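Local atomic coordinates of CSEP0064 putative effector protein (Blumeria graminis f. sp. hordei, PDB entry 6FMB), a protein that binds host RNA as a non-catalytic, RNase-like secreted effector and protects host ribosomal RNA from degradation induced by ribosome-inactivating proteins, so that infection can proceed. Residues R15-F25 with R52-N62. Sequence-based numbering, arbitrary orientation.
Sequences RNVRAAVVLAF and RQFPVEDSDAN
F54 and V56 of the strand meet A20, L23 and A24 of helix 15-24, forming the apolar centre. CB of A24 lies 3.7 Å from CB of F54. With CG anti to the backbone N (chi1 -165°), the F54 ring turns one face to A24 N and to CB of L23, the other to CD of P55. V56 sends CG2 toward N16, 3.7 Å from its CB, and CB of A20 rests against CD2 of F54 (4.2 Å) and, more loosely, CG2 of V56. At the helix's C-terminal end, the extended side chain of R52 crosses one face of the F25 ring in a CH-pi contact, CD standing 3.5 Å from the centroid. NH1 of R52 donates to A24 O (2.9 Å), on a lone pair in the carbonyl plane, while R52 NE forms a salt bridge with E50 and NH1 also reaches the carbonyl of Y27. At the other end, N16 pins the loop after the strand. Both N-H groups of its ND2 are used, at 2.9 Å to E57 O from above that carbonyl plane and at 2.8 Å to S59 O; the amide is thus held against rotation. Water links N16 OD1 to D60 OD1, and another joins N16 O to ND2 of N62. Outermost, in the conformer described, one of two for R15, NH1 makes a salt bridge to D60 OD1 (2.8 Å, N-H...O angle 172°), on the syn side but tilted out of the carboxylate plane, and NE meets the first water. The N-to-C directions of helix 15-24 and strand 52-56 make 136°, the helix packing on the four-stranded antiparallel sheet of this RNase-like fold: A20 touches I72 of strand 70-75, V17 and V21 reach strand 81-85, and I12 of strand 10-13 meets V17 and V56.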
ATOM      1  N   ARG A  15      11.397  -2.000  -2.564  1.00 10.28           N
ATOM      2  CA  ARG A  15      11.045  -2.177  -3.974  0.50 10.23           C
ATOM      3  C   ARG A  15       9.628  -2.722  -4.147  1.00 10.18           C
ATOM      4  O   ARG A  15       8.967  -2.449  -5.166  1.00  9.55           O
ATOM      5  CB  ARG A  15      12.080  -3.031  -4.713  0.50 11.67           C
ATOM      6  CG  ARG A  15      12.042  -4.536  -4.494  0.50 11.32           C
ATOM      7  CD  ARG A  15      13.290  -5.149  -5.143  0.50 12.48           C
ATOM      8  NE  ARG A  15      13.226  -6.579  -5.419  0.50 12.35           N
ATOM      9  CZ  ARG A  15      14.116  -7.248  -6.167  0.50 10.22           C
ATOM     10  NH1 ARG A  15      14.000  -8.584  -6.340  0.50  9.73           N
ATOM     11  NH2 ARG A  15      15.144  -6.587  -6.754  0.50  9.66           N
ATOM     12  N   ASN A  16       9.163  -3.491  -3.151  1.00  9.11           N
ATOM     13  CA  ASN A  16       7.783  -3.990  -3.178  1.00  9.27           C
ATOM     14  C   ASN A  16       6.773  -2.857  -3.001  1.00  8.88           C
ATOM     15  O   ASN A  16       5.720  -2.822  -3.646  1.00  9.23           O
ATOM     16  CB  ASN A  16       7.521  -5.061  -2.093  1.00 10.16           C
ATOM     17  CG  ASN A  16       8.181  -6.401  -2.377  1.00 11.17           C
ATOM     18  OD1 ASN A  16       8.888  -6.565  -3.354  1.00 13.27           O
ATOM     19  ND2 ASN A  16       7.909  -7.368  -1.518  1.00 11.25           N
ATOM     20  N   VAL A  17       7.095  -1.915  -2.112  1.00  9.25           N
ATOM     21  CA  VAL A  17       6.234  -0.782  -1.872  1.00  9.37           C
ATOM     22  C   VAL A  17       6.191   0.096  -3.126  1.00  9.19           C
ATOM     23  O   VAL A  17       5.110   0.492  -3.550  1.00 10.05           O
ATOM     24  CB  VAL A  17       6.685   0.014  -0.622  1.00  9.36           C
ATOM     25  CG1 VAL A  17       5.894   1.304  -0.454  1.00  9.86           C
ATOM     26  CG2 VAL A  17       6.558  -0.866   0.627  1.00 10.00           C
ATOM     27  N   ARG A  18       7.349   0.348  -3.738  1.00  9.26           N
ATOM     28  CA  ARG A  18       7.392   1.135  -4.968  1.00 10.05           C
ATOM     29  C   ARG A  18       6.587   0.458  -6.090  1.00  9.55           C
ATOM     30  O   ARG A  18       5.863   1.124  -6.834  1.00 10.46           O
ATOM     31  CB  ARG A  18       8.842   1.350  -5.421  1.00 12.23           C
ATOM     32  CG  ARG A  18       9.765   2.241  -4.604  1.00 17.61           C
ATOM     33  CD  ARG A  18      10.991   2.628  -5.471  1.00 23.67           C
ATOM     34  NE  ARG A  18      11.598   1.462  -6.174  1.00 26.23           N
ATOM     35  CZ  ARG A  18      12.645   0.752  -5.738  1.00 22.96           C
ATOM     36  NH1 ARG A  18      13.083  -0.299  -6.426  1.00 24.56           N
ATOM     37  NH2 ARG A  18      13.252   1.069  -4.607  1.00 26.99           N
ATOM     38  N   ALA A  19       6.693  -0.868  -6.215  1.00  8.77           N
ATOM     39  CA  ALA A  19       5.903  -1.615  -7.213  1.00  9.28           C
ATOM     40  C   ALA A  19       4.404  -1.457  -6.927  1.00  9.93           C
ATOM     41  O   ALA A  19       3.604  -1.299  -7.855  1.00  9.80           O
ATOM     42  CB  ALA A  19       6.299  -3.076  -7.231  1.00  9.34           C
ATOM     43  N   ALA A  20       4.016  -1.538  -5.661  1.00  9.20           N
ATOM     44  CA  ALA A  20       2.591  -1.381  -5.308  1.00  9.69           C
ATOM     45  C   ALA A  20       2.058   0.017  -5.659  1.00  9.64           C
ATOM     46  O   ALA A  20       0.881   0.139  -6.010  1.00 10.35           O
ATOM     47  CB  ALA A  20       2.346  -1.729  -3.848  1.00 10.08           C
ATOM     48  N   VAL A  21       2.899   1.069  -5.560  1.00  9.79           N
ATOM     49  CA  VAL A  21       2.452   2.421  -5.926  1.00  9.86           C
ATOM     50  C   VAL A  21       2.043   2.460  -7.408  1.00  9.86           C
ATOM     51  O   VAL A  21       1.008   3.016  -7.756  1.00 11.36           O
ATOM     52  CB  VAL A  21       3.551   3.476  -5.615  1.00 10.79           C
ATOM     53  CG1 VAL A  21       3.225   4.810  -6.255  1.00 10.99           C
ATOM     54  CG2 VAL A  21       3.748   3.637  -4.107  1.00 10.66           C
ATOM     55  N   VAL A  22       2.890   1.912  -8.275  1.00  9.66           N
ATOM     56  CA  VAL A  22       2.590   1.957  -9.709  1.00  9.96           C
ATOM     57  C   VAL A  22       1.497   0.940 -10.096  1.00  9.53           C
ATOM     58  O   VAL A  22       0.671   1.229 -10.959  1.00 11.20           O
ATOM     59  CB  VAL A  22       3.860   1.853 -10.592  1.00 10.96           C
ATOM     60  CG1 VAL A  22       4.738   3.101 -10.414  1.00 13.51           C
ATOM     61  CG2 VAL A  22       4.664   0.573 -10.336  1.00 12.04           C
ATOM     62  N   LEU A  23       1.445  -0.219  -9.434  1.00  9.44           N
ATOM     63  CA  LEU A  23       0.354  -1.164  -9.703  1.00  9.69           C
ATOM     64  C   LEU A  23      -0.998  -0.592  -9.260  1.00  8.82           C
ATOM     65  O   LEU A  23      -1.989  -0.762  -9.950  1.00 10.01           O
ATOM     66  CB  LEU A  23       0.613  -2.519  -9.064  1.00  9.59           C
ATOM     67  CG  LEU A  23       1.777  -3.313  -9.682  1.00 10.01           C
ATOM     68  CD1 LEU A  23       2.010  -4.590  -8.874  1.00 11.24           C
ATOM     69  CD2 LEU A  23       1.554  -3.635 -11.156  1.00 10.21           C
ATOM     70  N   ALA A  24      -1.042   0.122  -8.140  1.00  8.98           N
ATOM     71  CA  ALA A  24      -2.315   0.655  -7.610  1.00  9.27           C
ATOM     72  C   ALA A  24      -3.038   1.495  -8.647  1.00  9.83           C
ATOM     73  O   ALA A  24      -4.257   1.432  -8.753  1.00 10.45           O
ATOM     74  CB  ALA A  24      -2.071   1.483  -6.350  1.00 10.40           C
ATOM     75  N   PHE A  25      -2.279   2.318  -9.369  1.00  9.83           N
ATOM     76  CA  PHE A  25      -2.846   3.228 -10.390  1.00 10.70           C
ATOM     77  C   PHE A  25      -2.922   2.633 -11.801  1.00 11.51           C
ATOM     78  O   PHE A  25      -3.320   3.313 -12.735  1.00 13.46           O
ATOM     79  CB  PHE A  25      -2.170   4.623 -10.329  1.00 11.37           C
ATOM     80  CG  PHE A  25      -2.701   5.465  -9.190  1.00 11.76           C
ATOM     81  CD1 PHE A  25      -2.197   5.342  -7.894  1.00 11.66           C
ATOM     82  CD2 PHE A  25      -3.751   6.330  -9.396  1.00 12.54           C
ATOM     83  CE1 PHE A  25      -2.752   6.048  -6.833  1.00 12.34           C
ATOM     84  CE2 PHE A  25      -4.283   7.067  -8.341  1.00 13.13           C
ATOM     85  CZ  PHE A  25      -3.791   6.916  -7.059  1.00 12.28           C
ATOM     86  N   ARG A  52      -5.437   5.446  -3.298  1.00  9.11           N
ATOM     87  CA  ARG A  52      -5.746   4.056  -3.571  1.00  9.58           C
ATOM     88  C   ARG A  52      -5.066   3.139  -2.559  1.00  9.27           C
ATOM     89  O   ARG A  52      -3.958   3.412  -2.067  1.00  9.72           O
ATOM     90  CB  ARG A  52      -5.348   3.679  -5.001  1.00  9.67           C
ATOM     91  CG  ARG A  52      -6.230   4.342  -6.042  1.00 10.27           C
ATOM     92  CD  ARG A  52      -5.874   3.937  -7.453  1.00 10.94           C
ATOM     93  NE  ARG A  52      -6.890   4.418  -8.377  1.00 12.47           N
ATOM     94  CZ  ARG A  52      -7.231   3.837  -9.521  1.00 13.44           C
ATOM     95  NH1 ARG A  52      -6.573   2.789  -9.971  1.00 12.01           N
ATOM     96  NH2 ARG A  52      -8.220   4.356 -10.235  1.00 15.21           N
ATOM     97  N   GLN A  53      -5.764   2.037  -2.264  1.00  9.24           N
ATOM     98  CA  GLN A  53      -5.283   0.964  -1.398  1.00  9.31           C
ATOM     99  C   GLN A  53      -4.913  -0.242  -2.262  1.00  9.43           C
ATOM    100  O   GLN A  53      -5.739  -0.683  -3.064  1.00 10.64           O
ATOM    101  CB  GLN A  53      -6.343   0.557  -0.380  1.00 11.21           C
ATOM    102  CG  GLN A  53      -5.869  -0.487   0.639  1.00 11.80           C
ATOM    103  CD  GLN A  53      -6.866  -1.569   0.976  1.00 10.09           C
ATOM    104  OE1 GLN A  53      -7.914  -1.663   0.369  1.00 12.40           O
ATOM    105  NE2 GLN A  53      -6.511  -2.424   1.930  1.00 11.15           N
ATOM    106  N   PHE A  54      -3.683  -0.766  -2.101  1.00  9.52           N
ATOM    107  CA  PHE A  54      -3.273  -1.934  -2.887  1.00  9.09           C
ATOM    108  C   PHE A  54      -2.419  -2.820  -1.997  1.00  8.72           C
ATOM    109  O   PHE A  54      -1.562  -2.318  -1.252  1.00  9.51           O
ATOM    110  CB  PHE A  54      -2.521  -1.515  -4.163  1.00 10.46           C
ATOM    111  CG  PHE A  54      -2.402  -2.625  -5.180  1.00  9.95           C
ATOM    112  CD1 PHE A  54      -3.425  -2.874  -6.096  1.00  9.95           C
ATOM    113  CD2 PHE A  54      -1.268  -3.436  -5.239  1.00  9.55           C
ATOM    114  CE1 PHE A  54      -3.341  -3.917  -7.001  1.00 11.46           C
ATOM    115  CE2 PHE A  54      -1.179  -4.473  -6.164  1.00 10.47           C
ATOM    116  CZ  PHE A  54      -2.222  -4.708  -7.049  1.00 11.26           C
ATOM    117  N   PRO A  55      -2.634  -4.147  -2.043  1.00  8.81           N
ATOM    118  CA  PRO A  55      -1.862  -5.004  -1.147  1.00  8.80           C
ATOM    119  C   PRO A  55      -0.378  -5.117  -1.526  1.00  8.48           C
ATOM    120  O   PRO A  55       0.008  -4.868  -2.679  1.00  8.94           O
ATOM    121  CB  PRO A  55      -2.574  -6.378  -1.264  1.00  8.88           C
ATOM    122  CG  PRO A  55      -3.938  -6.071  -1.803  1.00  8.87           C
ATOM    123  CD  PRO A  55      -3.656  -4.949  -2.765  1.00  9.02           C
ATOM    124  N   VAL A  56       0.444  -5.501  -0.550  1.00  9.24           N
ATOM    125  CA  VAL A  56       1.893  -5.672  -0.752  1.00  9.31           C
ATOM    126  C   VAL A  56       2.325  -6.931   0.014  1.00 10.15           C
ATOM    127  O   VAL A  56       1.700  -7.314   1.011  1.00 11.13           O
ATOM    128  CB  VAL A  56       2.666  -4.373  -0.332  1.00 10.20           C
ATOM    129  CG1 VAL A  56       2.628  -4.140   1.165  1.00  9.85           C
ATOM    130  CG2 VAL A  56       4.121  -4.361  -0.825  1.00 11.03           C
ATOM    131  N   GLU A  57       3.392  -7.567  -0.491  1.00 10.81           N
ATOM    132  CA  GLU A  57       3.970  -8.800   0.062  0.50 11.17           C
ATOM    133  C   GLU A  57       5.217  -8.513   0.874  1.00 11.99           C
ATOM    134  O   GLU A  57       5.914  -7.529   0.626  1.00 11.18           O
ATOM    135  CB  GLU A  57       4.413  -9.723  -1.073  0.50 12.16           C
ATOM    136  CG  GLU A  57       3.334 -10.118  -2.054  0.50 13.37           C
ATOM    137  CD  GLU A  57       2.392 -11.152  -1.483  0.50 16.30           C
ATOM    138  OE1 GLU A  57       2.579 -11.550  -0.318  0.50 18.31           O
ATOM    139  OE2 GLU A  57       1.474 -11.591  -2.195  0.50 16.97           O
ATOM    140  N   ASP A  58       5.518  -9.398   1.815  1.00 12.44           N
ATOM    141  CA  ASP A  58       6.810  -9.391   2.499  1.00 13.66           C
ATOM    142  C   ASP A  58       7.886 -10.199   1.768  1.00 14.81           C
ATOM    143  O   ASP A  58       9.041 -10.147   2.147  1.00 19.31           O
ATOM    144  CB  ASP A  58       6.662  -9.812   3.980  1.00 15.92           C
ATOM    145  CG  ASP A  58       6.283 -11.282   4.186  1.00 20.52           C
ATOM    146  OD1 ASP A  58       6.484 -12.119   3.294  1.00 25.19           O
ATOM    147  OD2 ASP A  58       5.831 -11.619   5.300  1.00 26.79           O
ATOM    148  N   SER A  59       7.503 -10.924   0.723  1.00 14.34           N
ATOM    149  CA  SER A  59       8.384 -11.800  -0.043  1.00 13.94           C
ATOM    150  C   SER A  59       8.724 -11.202  -1.413  1.00 13.18           C
ATOM    151  O   SER A  59       8.246 -10.117  -1.748  1.00 14.76           O
ATOM    152  CB  SER A  59       7.663 -13.112  -0.241  1.00 14.53           C
ATOM    153  OG  SER A  59       6.455 -12.909  -0.916  1.00 19.01           O
ATOM    154  N   ASP A  60       9.528 -11.915  -2.207  1.00 12.49           N
ATOM    155  CA  ASP A  60      10.013 -11.413  -3.503  1.00 12.57           C
ATOM    156  C   ASP A  60       8.979 -11.624  -4.625  1.00 11.68           C
ATOM    157  O   ASP A  60       9.175 -12.392  -5.576  1.00 13.49           O
ATOM    158  CB  ASP A  60      11.339 -12.101  -3.854  1.00 13.83           C
ATOM    159  CG  ASP A  60      12.044 -11.449  -5.012  1.00 15.35           C
ATOM    160  OD1 ASP A  60      12.020 -10.207  -5.140  1.00 16.17           O
ATOM    161  OD2 ASP A  60      12.662 -12.199  -5.784  1.00 17.05           O
ATOM    162  N   ALA A  61       7.866 -10.915  -4.503  1.00 12.56           N
ATOM    163  CA  ALA A  61       6.725 -11.095  -5.374  1.00 12.21           C
ATOM    164  C   ALA A  61       5.808  -9.901  -5.211  1.00 11.18           C
ATOM    165  O   ALA A  61       5.880  -9.191  -4.214  1.00 13.44           O
ATOM    166  CB  ALA A  61       5.979 -12.365  -4.972  1.00 13.10           C
ATOM    167  N   ASN A  62       4.944  -9.724  -6.194  1.00 10.46           N
ATOM    168  CA  ASN A  62       3.828  -8.785  -6.161  1.00  9.61           C
ATOM    169  C   ASN A  62       2.519  -9.510  -5.852  1.00 10.33           C
ATOM    170  O   ASN A  62       2.330 -10.657  -6.237  1.00 12.43           O
ATOM    171  CB  ASN A  62       3.764  -8.004  -7.487  1.00  9.78           C
ATOM    172  CG  ASN A  62       5.041  -7.226  -7.757  1.00  9.23           C
ATOM    173  OD1 ASN A  62       5.742  -7.420  -8.799  1.00 11.97           O
ATOM    174  ND2 ASN A  62       5.397  -6.376  -6.817  1.00  7.89           N
TER
HETATM  175  O   HOH W   1      10.374  -8.102  -5.198  1.00 22.99           O
HETATM  176  O   HOH W   2       4.300  -5.000  -4.783  1.00 10.59           O
HETATM  177  O   HOH W   3       8.036  -6.112  -5.993  1.00 12.93           O